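Local atomic coordinates of tudor and KH domain-containing protein homolog (Drosophila melanogaster, PDB entry 5YGB), a protein that acts in the piRNA pathway that represses transposons, binding piwi through its Tudor domain and probably recruiting Piwi proteins to the piRNA biogenesis machinery in the nuage. Residues 61-66 and 72-77; 91-96 and 102-107; 31-36 and 95-100; 11-14 and 18-21; 152-157 and 192-197. The protein carries 1 engineered substitution. All coordinates share one frame; numbering follows the deposited sequence.

Interaction 1: 61-66 and 72-77; sequences VAAVFK and YRAEIV
V61 pairs with A74 and A63 with Y72 through two couples of antiparallel backbone hydrogen bonds. V61 N gives the straightest, to A74 O at 2.8 Å with 172° at the hydrogen, and A74 N answers to V61 O. The second couple runs from A63 N to Y72 O and from Y72 N to A63 O, the latter 2.8 Å long. Between them A62 and R73 form the non-hydrogen-bonded pair, where two weaker C-H contacts fill in: R73 CA lies 3.5 Å from V61 O, and A62 CA approaches Y72 O.

Apolar contacts gather on the face that carries V61, A63, Y72 and A74. V61 CG1 stands anti to the carbonyl carbon (chi1 -61°), which directs it to I76 CD1 at 4.1 Å, the two side chains crossing at about a right angle, and CG2 rests near A74 CB at 4.2 Å. The small side chains of A63 and A74 meet CB to CB at 4.5 Å, and L93 of the next strand packs on A63. Farther along, F65 CB comes within 4.3 Å of Y72 CD2, approaching the ring obliquely.

Polar side chains look elsewhere. R73, on the other face with A62, sends its guanidinium toward helix 25-41 and forms a salt bridge to D97, while the hydroxyl of Y72 bonds to D68. The hairpin therefore separates its chemistry by face: small and branched residues fill the interior of the Tudor barrel, the arginine meets a charge on the other side, and F65 and Y72 stand at a rim consistent with the aromatic cage of related Tudor domains.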
# COMPACT_ATOMS: atom_id res chain seq x y z
N VAL A 61 -1.02 -12.32 -8.34
CA VAL A 61 -1.20 -13.58 -7.63
C VAL A 61 -2.03 -13.39 -6.37
O VAL A 61 -2.40 -12.25 -6.01
CB VAL A 61 0.17 -14.22 -7.27
CG1 VAL A 61 0.98 -14.51 -8.52
CG2 VAL A 61 0.96 -13.30 -6.35
N ALA A 62 -2.35 -14.49 -5.70
CA ALA A 62 -2.93 -14.49 -4.37
C ALA A 62 -1.85 -14.88 -3.38
O ALA A 62 -1.10 -15.81 -3.65
CB ALA A 62 -4.11 -15.46 -4.28
N ALA A 63 -1.75 -14.19 -2.25
CA ALA A 63 -0.73 -14.53 -1.27
C ALA A 63 -1.24 -14.37 0.14
O ALA A 63 -1.98 -13.42 0.45
CB ALA A 63 0.51 -13.65 -1.46
N VAL A 64 -0.82 -15.28 1.00
CA VAL A 64 -1.18 -15.18 2.41
C VAL A 64 -0.07 -14.44 3.14
O VAL A 64 1.12 -14.72 2.96
CB VAL A 64 -1.45 -16.56 3.06
CG1 VAL A 64 -0.23 -17.48 2.96
CG2 VAL A 64 -1.88 -16.39 4.51
N PHE A 65 -0.47 -13.46 3.95
CA PHE A 65 0.46 -12.77 4.81
C PHE A 65 0.31 -13.38 6.20
O PHE A 65 -0.73 -13.22 6.84
CB PHE A 65 0.19 -11.26 4.82
CG PHE A 65 1.22 -10.46 5.56
CD1 PHE A 65 2.55 -10.86 5.58
CD2 PHE A 65 0.87 -9.30 6.22
CE1 PHE A 65 3.50 -10.12 6.26
CE2 PHE A 65 1.82 -8.55 6.90
CZ PHE A 65 3.13 -8.97 6.92
N LYS A 66 1.34 -14.08 6.66
CA LYS A 66 1.19 -14.95 7.82
C LYS A 66 0.97 -14.16 9.11
O LYS A 66 0.57 -14.73 10.12
CB LYS A 66 2.40 -15.86 7.96
CG LYS A 66 2.01 -17.31 8.10
CD LYS A 66 1.88 -17.94 6.71
CE LYS A 66 0.95 -19.15 6.73
NZ LYS A 66 -0.43 -18.80 7.18
N TYR A 72 -4.42 -12.05 0.11
CA TYR A 72 -4.42 -10.75 -0.56
C TYR A 72 -4.03 -10.85 -2.02
O TYR A 72 -3.27 -11.75 -2.41
CB TYR A 72 -3.46 -9.80 0.16
CG TYR A 72 -3.94 -9.46 1.56
CD1 TYR A 72 -4.94 -8.52 1.75
CD2 TYR A 72 -3.41 -10.11 2.68
CE1 TYR A 72 -5.40 -8.20 3.02
CE2 TYR A 72 -3.86 -9.79 3.95
CZ TYR A 72 -4.86 -8.84 4.11
OH TYR A 72 -5.32 -8.52 5.37
N ARG A 73 -4.51 -9.91 -2.82
CA ARG A 73 -4.00 -9.74 -4.18
C ARG A 73 -2.63 -9.09 -4.15
O ARG A 73 -2.40 -8.11 -3.44
CB ARG A 73 -4.96 -8.89 -5.03
CG ARG A 73 -6.38 -9.46 -5.12
CD ARG A 73 -7.22 -8.78 -6.19
NE ARG A 73 -7.44 -7.36 -5.91
CZ ARG A 73 -8.12 -6.57 -6.72
NH1 ARG A 73 -8.64 -7.05 -7.85
NH2 ARG A 73 -8.28 -5.28 -6.42
N ALA A 74 -1.71 -9.62 -4.94
CA ALA A 74 -0.35 -9.12 -4.93
C ALA A 74 0.27 -9.16 -6.32
O ALA A 74 -0.05 -10.03 -7.13
CB ALA A 74 0.50 -9.90 -3.93
N GLU A 75 1.17 -8.22 -6.57
CA GLU A 75 1.94 -8.13 -7.81
C GLU A 75 3.37 -8.58 -7.54
O GLU A 75 4.01 -8.10 -6.60
CB GLU A 75 1.89 -6.69 -8.34
CG GLU A 75 2.79 -6.42 -9.53
CD GLU A 75 2.85 -4.95 -9.89
OE1 GLU A 75 2.17 -4.12 -9.25
OE2 GLU A 75 3.60 -4.62 -10.83
N ILE A 76 3.88 -9.51 -8.34
CA ILE A 76 5.28 -9.88 -8.22
C ILE A 76 6.16 -8.76 -8.77
O ILE A 76 6.06 -8.39 -9.95
CB ILE A 76 5.57 -11.21 -8.95
CG1 ILE A 76 4.73 -12.34 -8.35
CG2 ILE A 76 7.08 -11.54 -8.89
CD1 ILE A 76 5.01 -13.71 -8.94
N VAL A 77 7.00 -8.19 -7.92
CA VAL A 77 7.87 -7.12 -8.41
C VAL A 77 9.33 -7.56 -8.52
O VAL A 77 10.12 -6.88 -9.18
CB VAL A 77 7.76 -5.86 -7.54
CG1 VAL A 77 6.32 -5.32 -7.60
CG2 VAL A 77 8.17 -6.14 -6.13

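Interaction 2: 91-96 and 102-107; sequences IDLYFV and EYISPA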
# COMPACT_ATOMS: atom_id res chain seq x y z
N ILE A 91 10.15 -14.34 -3.29
CA ILE A 91 9.33 -13.49 -4.16
C ILE A 91 9.01 -12.17 -3.47
O ILE A 91 8.49 -12.16 -2.36
CB ILE A 91 8.00 -14.19 -4.54
CG1 ILE A 91 8.26 -15.62 -5.01
CG2 ILE A 91 7.22 -13.38 -5.57
CD1 ILE A 91 8.94 -15.71 -6.34
N ASP A 92 9.36 -11.07 -4.12
CA ASP A 92 9.04 -9.73 -3.64
C ASP A 92 7.63 -9.37 -4.15
O ASP A 92 7.42 -9.24 -5.36
CB ASP A 92 10.10 -8.75 -4.15
CG ASP A 92 9.99 -7.36 -3.54
OD1 ASP A 92 9.14 -7.15 -2.66
OD2 ASP A 92 10.81 -6.50 -3.94
N LEU A 93 6.69 -9.22 -3.22
CA LEU A 93 5.29 -8.93 -3.54
C LEU A 93 4.88 -7.53 -3.15
O LEU A 93 5.19 -7.08 -2.04
CB LEU A 93 4.37 -9.92 -2.83
CG LEU A 93 4.44 -11.38 -3.26
CD1 LEU A 93 3.46 -12.18 -2.44
CD2 LEU A 93 4.17 -11.54 -4.75
N TYR A 94 4.17 -6.85 -4.04
CA TYR A 94 3.52 -5.57 -3.74
C TYR A 94 2.03 -5.85 -3.56
O TYR A 94 1.38 -6.38 -4.47
CB TYR A 94 3.80 -4.56 -4.86
CG TYR A 94 2.92 -3.33 -4.78
CD1 TYR A 94 3.09 -2.40 -3.76
CD2 TYR A 94 1.92 -3.09 -5.73
CE1 TYR A 94 2.29 -1.28 -3.67
CE2 TYR A 94 1.12 -1.97 -5.65
CZ TYR A 94 1.31 -1.08 -4.61
OH TYR A 94 0.48 0.03 -4.52
N PHE A 95 1.47 -5.53 -2.40
CA PHE A 95 0.07 -5.83 -2.10
C PHE A 95 -0.81 -4.72 -2.68
O PHE A 95 -0.95 -3.65 -2.09
CB PHE A 95 -0.11 -6.05 -0.59
CG PHE A 95 0.48 -7.34 -0.12
CD1 PHE A 95 1.84 -7.47 0.09
CD2 PHE A 95 -0.31 -8.47 0.02
CE1 PHE A 95 2.39 -8.67 0.49
CE2 PHE A 95 0.24 -9.67 0.42
CZ PHE A 95 1.59 -9.77 0.65
N VAL A 96 -1.39 -4.98 -3.85
CA VAL A 96 -1.96 -3.95 -4.70
C VAL A 96 -3.15 -3.21 -4.07
O VAL A 96 -3.45 -2.09 -4.47
CB VAL A 96 -2.40 -4.53 -6.08
CG1 VAL A 96 -1.21 -5.13 -6.81
CG2 VAL A 96 -3.51 -5.57 -5.93
N GLU A 102 6.28 -7.10 0.71
CA GLU A 102 6.85 -8.15 1.56
C GLU A 102 7.55 -9.18 0.70
O GLU A 102 7.09 -9.50 -0.39
CB GLU A 102 5.77 -8.85 2.38
CG GLU A 102 4.88 -7.94 3.21
CD GLU A 102 5.52 -7.47 4.50
OE1 GLU A 102 6.65 -7.92 4.81
OE2 GLU A 102 4.91 -6.63 5.19
N TYR A 103 8.66 -9.73 1.20
CA TYR A 103 9.29 -10.89 0.58
C TYR A 103 8.67 -12.16 1.15
O TYR A 103 8.63 -12.34 2.36
CB TYR A 103 10.78 -10.90 0.85
CG TYR A 103 11.52 -9.71 0.31
CD1 TYR A 103 11.96 -9.70 -1.00
CD2 TYR A 103 11.79 -8.61 1.11
CE1 TYR A 103 12.65 -8.61 -1.51
CE2 TYR A 103 12.47 -7.52 0.62
CZ TYR A 103 12.90 -7.53 -0.69
OH TYR A 103 13.58 -6.44 -1.19
N ILE A 104 8.19 -13.03 0.26
CA ILE A 104 7.36 -14.16 0.63
C ILE A 104 7.86 -15.42 -0.05
O ILE A 104 8.31 -15.37 -1.19
CB ILE A 104 5.87 -13.90 0.24
CG1 ILE A 104 5.35 -12.63 0.93
CG2 ILE A 104 4.98 -15.07 0.60
CD1 ILE A 104 5.35 -12.72 2.44
N SER A 105 7.79 -16.55 0.64
CA SER A 105 8.06 -17.84 0.03
C SER A 105 6.97 -18.23 -0.96
O SER A 105 5.79 -17.96 -0.73
CB SER A 105 8.18 -18.92 1.10
OG SER A 105 8.04 -20.20 0.52
N PRO A 106 7.34 -18.89 -2.07
CA PRO A 106 6.37 -19.40 -3.04
C PRO A 106 5.35 -20.34 -2.40
O PRO A 106 4.24 -20.48 -2.91
CB PRO A 106 7.23 -20.15 -4.05
CG PRO A 106 8.58 -19.56 -3.91
CD PRO A 106 8.73 -19.17 -2.48
N ALA A 107 5.71 -20.98 -1.29
CA ALA A 107 4.79 -21.86 -0.59
C ALA A 107 3.53 -21.13 -0.15
O ALA A 107 2.49 -21.75 0.06
CB ALA A 107 5.47 -22.50 0.61
O HOH W 1 13.55 -6.70 -4.60
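The carboxylate of D92 lies over one face of the Y103 ring, an uncommon place for an acid, with OD1 4.0 Å above the plane and shifted toward the rim. The two flat groups are 29° apart, and CG of D92 comes to 3.6 Å from CE1 of Y103. Placing CG anti to the backbone nitrogen (chi1 -171°) is what lays the acid across the ring. A water completes the pairing, donating to D92 OD2 at 2.8 Å and taking a weak bond from Y103 OH. Were an alanine to stand here, the water would probably lose its firmer partner and the exposed tyrosine ring would be freer to swing.

On the face carrying I91, L93, E102 and I104 the contact is apolar. L93 CD1 meets I104 CG1 at 3.9 Å, the two crossing at about a right angle, and I91 CG1 reaches the ring of P106 just beyond the strand. F95 CE1 touches the aliphatic CG of E102 at 3.8 Å, so the methylene part of the acid serves as a hydrophobic neighbour. Four backbone bonds tie I91 to I104 and L93 to E102; beyond them S105 OG takes the N-H of A107 in an ST turn.

Strand 89-95 is held on its other edge by strand 70-81, and I109 packs against I91, L93 and I104, so the hairpin's apolar face lies on strand 109-111 within the Tudor domain.

Interaction 3: 31-36 and 95-100; sequences ASMVQE and FVDYGD. Engineered in segment 31-36: A31 (natural residue Asp).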
# COMPACT_ATOMS: atom_id res chain seq x y z
N ALA A 31 -13.35 -5.26 1.39
CA ALA A 31 -13.50 -6.05 2.61
C ALA A 31 -14.17 -7.39 2.32
O ALA A 31 -13.75 -8.43 2.85
CB ALA A 31 -14.29 -5.27 3.65
N SER A 32 -15.17 -7.37 1.45
CA SER A 32 -15.83 -8.60 1.03
C SER A 32 -14.88 -9.53 0.29
O SER A 32 -14.90 -10.75 0.50
CB SER A 32 -17.04 -8.28 0.16
OG SER A 32 -18.02 -7.56 0.90
N MET A 33 -14.03 -8.96 -0.56
CA MET A 33 -13.09 -9.76 -1.33
C MET A 33 -12.02 -10.37 -0.44
O MET A 33 -11.63 -11.53 -0.64
CB MET A 33 -12.45 -8.90 -2.41
CG MET A 33 -11.53 -9.71 -3.33
SD MET A 33 -10.61 -8.69 -4.50
CE MET A 33 -9.55 -7.81 -3.38
N VAL A 34 -11.52 -9.61 0.53
CA VAL A 34 -10.53 -10.18 1.44
C VAL A 34 -11.15 -11.36 2.19
O VAL A 34 -10.54 -12.42 2.30
CB VAL A 34 -9.98 -9.14 2.43
CG1 VAL A 34 -9.04 -9.80 3.42
CG2 VAL A 34 -9.26 -8.04 1.68
N GLN A 35 -12.38 -11.21 2.67
CA GLN A 35 -13.06 -12.33 3.33
C GLN A 35 -13.20 -13.53 2.39
O GLN A 35 -12.91 -14.67 2.78
CB GLN A 35 -14.43 -11.88 3.84
CG GLN A 35 -15.15 -12.94 4.66
CD GLN A 35 -16.60 -12.59 4.92
OE1 GLN A 35 -16.99 -11.43 4.81
NE2 GLN A 35 -17.40 -13.58 5.27
N GLU A 36 -13.63 -13.29 1.16
CA GLU A 36 -13.88 -14.40 0.26
C GLU A 36 -12.59 -15.08 -0.18
O GLU A 36 -12.52 -16.32 -0.24
CB GLU A 36 -14.66 -13.94 -0.98
CG GLU A 36 -14.96 -15.10 -1.90
CD GLU A 36 -15.75 -14.72 -3.13
OE1 GLU A 36 -16.09 -13.53 -3.30
OE2 GLU A 36 -16.01 -15.64 -3.94
N PHE A 95 1.47 -5.53 -2.40
CA PHE A 95 0.07 -5.83 -2.10
C PHE A 95 -0.81 -4.72 -2.68
O PHE A 95 -0.95 -3.65 -2.09
CB PHE A 95 -0.11 -6.05 -0.59
CG PHE A 95 0.48 -7.34 -0.12
CD1 PHE A 95 1.84 -7.47 0.09
CD2 PHE A 95 -0.31 -8.47 0.02
CE1 PHE A 95 2.39 -8.67 0.49
CE2 PHE A 95 0.24 -9.67 0.42
CZ PHE A 95 1.59 -9.77 0.65
N VAL A 96 -1.39 -4.98 -3.85
CA VAL A 96 -1.96 -3.95 -4.70
C VAL A 96 -3.15 -3.21 -4.07
O VAL A 96 -3.45 -2.09 -4.47
CB VAL A 96 -2.40 -4.53 -6.08
CG1 VAL A 96 -1.21 -5.13 -6.81
CG2 VAL A 96 -3.51 -5.57 -5.93
N ASP A 97 -3.82 -3.82 -3.10
CA ASP A 97 -4.97 -3.17 -2.49
C ASP A 97 -4.61 -2.38 -1.23
O ASP A 97 -5.43 -1.61 -0.76
CB ASP A 97 -6.06 -4.19 -2.17
CG ASP A 97 -6.64 -4.79 -3.42
OD1 ASP A 97 -6.92 -4.01 -4.37
OD2 ASP A 97 -6.80 -6.02 -3.48
N TYR A 98 -3.38 -2.55 -0.72
CA TYR A 98 -3.00 -1.93 0.57
C TYR A 98 -1.75 -1.07 0.50
O TYR A 98 -1.65 -0.05 1.19
CB TYR A 98 -2.83 -3.01 1.63
CG TYR A 98 -4.15 -3.60 2.06
CD1 TYR A 98 -4.78 -4.59 1.31
CD2 TYR A 98 -4.80 -3.13 3.19
CE1 TYR A 98 -6.01 -5.10 1.69
CE2 TYR A 98 -6.00 -3.64 3.58
CZ TYR A 98 -6.61 -4.62 2.83
OH TYR A 98 -7.83 -5.11 3.24
N GLY A 99 -0.77 -1.48 -0.30
CA GLY A 99 0.45 -0.69 -0.47
C GLY A 99 1.70 -1.30 0.13
O GLY A 99 2.81 -0.88 -0.21
N ASP A 100 1.54 -2.27 1.02
CA ASP A 100 2.68 -2.95 1.62
C ASP A 100 3.49 -3.75 0.61
O ASP A 100 2.96 -4.24 -0.38
CB ASP A 100 2.20 -3.91 2.72
CG ASP A 100 1.32 -3.23 3.75
OD1 ASP A 100 1.85 -2.76 4.77
OD2 ASP A 100 0.09 -3.18 3.52
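M33 reaches from helix 25-41 to D97 in the loop that follows strand 89-95, and its tip makes the touch. From CB the chain runs outward nearly straight, chi1 -175° and chi2 -173°, carrying CG and SD away from the helix. At the sulfur it bends, chi3 67°, which swings the methyl CE to 3.3 Å from D97 OD2. M33 and D97 come at each other from opposite directions. The same methyl also touches R73 NE, which explains the choice of a long, flexible, apolar side chain: methionine can lay a methyl against the ion pair of R73 and D97 from the helix side.

The next residue, V34, puts CG2 at the edge of the Y98 ring, close to its plane, 3.6 Å from OH and 4.4 Å from CE1. Valine's short branch sets one methyl at the hydroxyl end of the ring while staying compact enough for a buried helix face. Neither meeting is a hydrogen bond. The engineered A31 points away from the loop.

The loop is shaped from within. F95 O accepts from both Y98 N and G99 N, and F95 N bonds to D100 O at 2.8 Å; the positive phi of G99 would press a side chain against the preceding carbonyl, hence glycine.

R73 holds both oxygens of D97, NH2 in a salt bridge to OD1 and NE beside OD2, and OD1 also takes the N-H of Q122, so the charge is buried but compensated. The methyl contact adds at most a weak polar component. Chemically, the helix seals an ion pair under apolar cover, and Y98, nearly perpendicular to the ring of Y72, is bordered by V34 at its hydroxyl end, in a place consistent with the aromatic cage of related Tudor domains.

Interaction 4: 11-14 and 18-21; sequences AVAS and FWVQ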
# COMPACT_ATOMS: atom_id res chain seq x y z
N ALA A 11 -1.21 2.11 4.31
CA ALA A 11 0.19 1.77 4.57
C ALA A 11 1.01 3.05 4.53
O ALA A 11 0.67 3.98 3.79
CB ALA A 11 0.71 0.76 3.53
N VAL A 12 2.08 3.08 5.31
CA VAL A 12 2.97 4.23 5.38
C VAL A 12 4.43 3.81 5.33
O VAL A 12 4.86 2.95 6.10
CB VAL A 12 2.76 5.03 6.68
CG1 VAL A 12 3.86 6.08 6.87
CG2 VAL A 12 1.37 5.68 6.72
N ALA A 13 5.18 4.42 4.42
CA ALA A 13 6.64 4.41 4.51
C ALA A 13 7.13 5.70 5.17
O ALA A 13 7.98 5.67 6.06
CB ALA A 13 7.26 4.24 3.15
N SER A 14 6.60 6.83 4.72
CA SER A 14 6.95 8.13 5.28
C SER A 14 5.86 9.13 4.92
O SER A 14 4.95 8.78 4.17
CB SER A 14 8.32 8.59 4.75
OG SER A 14 8.17 9.27 3.52
N PHE A 18 3.17 7.11 1.08
CA PHE A 18 2.15 6.33 1.77
C PHE A 18 1.05 5.97 0.78
O PHE A 18 1.07 6.43 -0.37
CB PHE A 18 1.59 7.09 2.99
CG PHE A 18 0.92 8.41 2.66
CD1 PHE A 18 1.65 9.59 2.61
CD2 PHE A 18 -0.44 8.46 2.41
CE1 PHE A 18 1.03 10.79 2.31
CE2 PHE A 18 -1.06 9.67 2.12
CZ PHE A 18 -0.32 10.82 2.07
N TRP A 19 0.10 5.15 1.21
CA TRP A 19 -0.95 4.65 0.32
C TRP A 19 -2.32 4.91 0.91
O TRP A 19 -2.53 4.77 2.12
CB TRP A 19 -0.75 3.14 0.07
CG TRP A 19 0.45 2.81 -0.78
CD1 TRP A 19 0.44 2.54 -2.12
CD2 TRP A 19 1.81 2.72 -0.35
NE1 TRP A 19 1.73 2.29 -2.55
CE2 TRP A 19 2.59 2.38 -1.49
CE3 TRP A 19 2.46 2.87 0.88
CZ2 TRP A 19 3.98 2.22 -1.43
CZ3 TRP A 19 3.85 2.70 0.94
CH2 TRP A 19 4.58 2.38 -0.21
N VAL A 20 -3.24 5.29 0.04
CA VAL A 20 -4.63 5.50 0.46
C VAL A 20 -5.60 4.62 -0.31
O VAL A 20 -5.34 4.22 -1.47
CB VAL A 20 -5.07 6.98 0.33
CG1 VAL A 20 -4.13 7.89 1.10
CG2 VAL A 20 -5.13 7.40 -1.12
N GLN A 21 -6.72 4.33 0.34
CA GLN A 21 -7.85 3.61 -0.22
C GLN A 21 -9.06 4.52 -0.18
O GLN A 21 -9.24 5.24 0.80
CB GLN A 21 -8.16 2.35 0.59
CG GLN A 21 -7.00 1.35 0.70
CD GLN A 21 -7.24 0.34 1.80
OE1 GLN A 21 -7.89 0.64 2.80
NE2 GLN A 21 -6.71 -0.86 1.63
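W19 and F18 both offer their ring edges to segment 11-14. At the indole rim A11 O lies in the plane, 3.6 Å from CE3, with the amide nitrogens of V12 and A13 further along the same border as packing neighbours; A11 CB also comes to 3.8 Å from CE3, and A13 CB to 4.3 Å from CZ3. F18 meets S14 O in the same edge-on manner, CD1 to O 3.7 Å, while its ring touches that of F150 with planes about 55° apart.

A single hydrogen bond joins the pair of segments, from W19 N to A11 O at 2.9 Å. F18 takes the crowded chi1 near 61°, which turns its ring toward V192, L194 and F150, between the sheet and helix 144-154; its CB stays beside segment 11-14, 3.3 Å from A11 O and 4.0 Å from V12 CG2. A classic beta bulge at A13 and S14 bends the chain as the hairpin closes, and S14 OG bonds to the backbone N of T16.

Edge C-H groups carry a small positive charge, so A11 O and S14 O are suitable company for them. The hairpin thus combines one backbone bond with mild electrostatic edge contacts in the SN-like part of this extended Tudor domain.

Interaction 5: 152-157 and 192-197; sequences ELTEVA and VELFDP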
# COMPACT_ATOMS: atom_id res chain seq x y z
N GLU A 152 0.60 8.06 13.52
CA GLU A 152 -0.37 8.36 14.57
C GLU A 152 -1.53 9.22 14.08
O GLU A 152 -2.70 8.92 14.35
CB GLU A 152 0.32 9.07 15.74
CG GLU A 152 1.31 8.22 16.52
CD GLU A 152 2.00 8.99 17.63
OE1 GLU A 152 3.15 9.45 17.43
OE2 GLU A 152 1.39 9.15 18.71
N LEU A 153 -1.21 10.30 13.37
CA LEU A 153 -2.25 11.21 12.91
C LEU A 153 -3.17 10.55 11.88
O LEU A 153 -4.37 10.84 11.81
CB LEU A 153 -1.63 12.47 12.31
CG LEU A 153 -0.88 13.37 13.30
CD1 LEU A 153 -0.20 14.53 12.58
CD2 LEU A 153 -1.83 13.89 14.39
N THR A 154 -2.61 9.65 11.07
CA THR A 154 -3.42 8.96 10.07
C THR A 154 -4.05 7.68 10.62
O THR A 154 -4.94 7.13 9.98
CB THR A 154 -2.59 8.58 8.82
OG1 THR A 154 -1.51 7.71 9.19
CG2 THR A 154 -2.04 9.82 8.13
N GLU A 155 -3.60 7.24 11.79
CA GLU A 155 -3.94 5.92 12.35
C GLU A 155 -3.92 4.84 11.28
O GLU A 155 -4.88 4.07 11.10
CB GLU A 155 -5.30 5.95 13.06
CG GLU A 155 -5.35 4.94 14.21
CD GLU A 155 -6.74 4.76 14.79
OE1 GLU A 155 -7.62 5.61 14.54
OE2 GLU A 155 -6.94 3.76 15.51
N VAL A 156 -2.79 4.77 10.58
CA VAL A 156 -2.62 3.87 9.46
C VAL A 156 -3.07 2.45 9.80
O VAL A 156 -2.77 1.93 10.88
CB VAL A 156 -1.14 3.86 8.99
CG1 VAL A 156 -0.19 3.63 10.15
CG2 VAL A 156 -0.94 2.82 7.89
N ALA A 157 -3.84 1.88 8.88
CA ALA A 157 -4.30 0.48 8.89
C ALA A 157 -5.41 0.19 9.90
O ALA A 157 -5.82 -0.96 10.04
CB ALA A 157 -3.11 -0.48 9.13
N VAL A 192 -1.21 15.17 -1.80
CA VAL A 192 -2.51 15.40 -1.19
C VAL A 192 -2.44 16.23 0.07
O VAL A 192 -1.42 16.27 0.77
CB VAL A 192 -3.22 14.06 -0.84
CG1 VAL A 192 -3.54 13.28 -2.10
CG2 VAL A 192 -2.40 13.21 0.15
N GLU A 193 -3.55 16.91 0.34
CA GLU A 193 -3.86 17.43 1.66
C GLU A 193 -4.67 16.37 2.40
O GLU A 193 -5.49 15.68 1.80
CB GLU A 193 -4.68 18.72 1.56
CG GLU A 193 -3.95 19.86 0.93
CD GLU A 193 -4.68 21.18 1.10
OE1 GLU A 193 -5.88 21.17 1.48
OE2 GLU A 193 -4.06 22.24 0.85
N LEU A 194 -4.47 16.25 3.70
CA LEU A 194 -5.22 15.30 4.50
C LEU A 194 -5.74 15.99 5.72
O LEU A 194 -5.01 16.74 6.37
CB LEU A 194 -4.37 14.13 4.96
CG LEU A 194 -3.81 13.10 3.99
CD1 LEU A 194 -2.95 12.11 4.75
CD2 LEU A 194 -4.96 12.41 3.27
N PHE A 195 -6.99 15.74 6.07
CA PHE A 195 -7.38 16.12 7.41
C PHE A 195 -8.37 15.15 8.00
O PHE A 195 -9.06 14.41 7.31
CB PHE A 195 -7.92 17.54 7.45
CG PHE A 195 -9.24 17.73 6.79
CD1 PHE A 195 -10.41 17.57 7.52
CD2 PHE A 195 -9.31 18.12 5.46
CE1 PHE A 195 -11.64 17.77 6.91
CE2 PHE A 195 -10.54 18.32 4.86
CZ PHE A 195 -11.70 18.15 5.58
N ASP A 196 -8.38 15.14 9.33
CA ASP A 196 -9.20 14.24 10.10
C ASP A 196 -10.47 14.98 10.51
O ASP A 196 -10.42 15.92 11.29
CB ASP A 196 -8.41 13.76 11.33
CG ASP A 196 -9.15 12.74 12.14
OD1 ASP A 196 -10.38 12.56 11.94
OD2 ASP A 196 -8.51 12.11 13.00
N PRO A 197 -11.63 14.56 9.97
CA PRO A 197 -12.88 15.28 10.26
C PRO A 197 -13.41 15.08 11.68
O PRO A 197 -14.32 15.80 12.09
CB PRO A 197 -13.86 14.69 9.25
CG PRO A 197 -13.33 13.31 8.98
CD PRO A 197 -11.83 13.46 9.02
O HOH W 2 -5.79 12.41 13.50
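T154 holds OG1 between its backbone nitrogen and carbonyl carbon (chi1 60°), so that the methyl CG2 is turned anti to the carbonyl and faces L194. The leucine is extended at chi2, 177°, and carries CD1 to 4.2 Å from that methyl, the two side chains crossing obliquely. Threonine fits this place because it has two different branches: the methyl serves the apolar contact, while the hydroxyl bonds back to F150 O and satisfies itself within the helix.

The second link is through water. L153 O, at the end of the helix, takes a hydrogen bond from a water at 2.7 Å, and the same water donates to D196 OD2 at 2.8 Å. OD1 of the same carboxylate takes the backbone N of A198, which limits its rotation, and R160 forms a salt bridge with E155 and a long, weak pair with D196. Directly after the helix E155 adopts positive phi and the chain leaves its course.

Helix 144-154 is thereby set against strand 188-195, with I205 packed on L153, T154 and L194. The strand belongs to a curled five-stranded sheet of order 1-2-3-5-4, the topology of the OB-like SN domain that accompanies the Tudor barrel in extended Tudor domains.

How the interactions relate
Interactions 1 and 2 hold adjacent hairpins of one antiparallel sheet, the Tudor barrel, their backbones joined by bonds between strands 70-81 and 89-95; interaction 1 is buried, whereas interaction 2 ends in an exposed tyrosine. Interaction 3 shares F95 and V96 with interaction 2 and brings the linking helix to R73 of interaction 1, exchanging backbone pairing for side-chain packing round an ion pair. Interactions 4 and 5 lie in the SN-like part, touching through F18 and V156. Q21 of segment 18-21 bonds to D97 O, joining the two halves. Interaction 5, about 26 Å from interaction 1 between centres, is buried too but buries the least surface between its segments, depending on one methyl contact and a water.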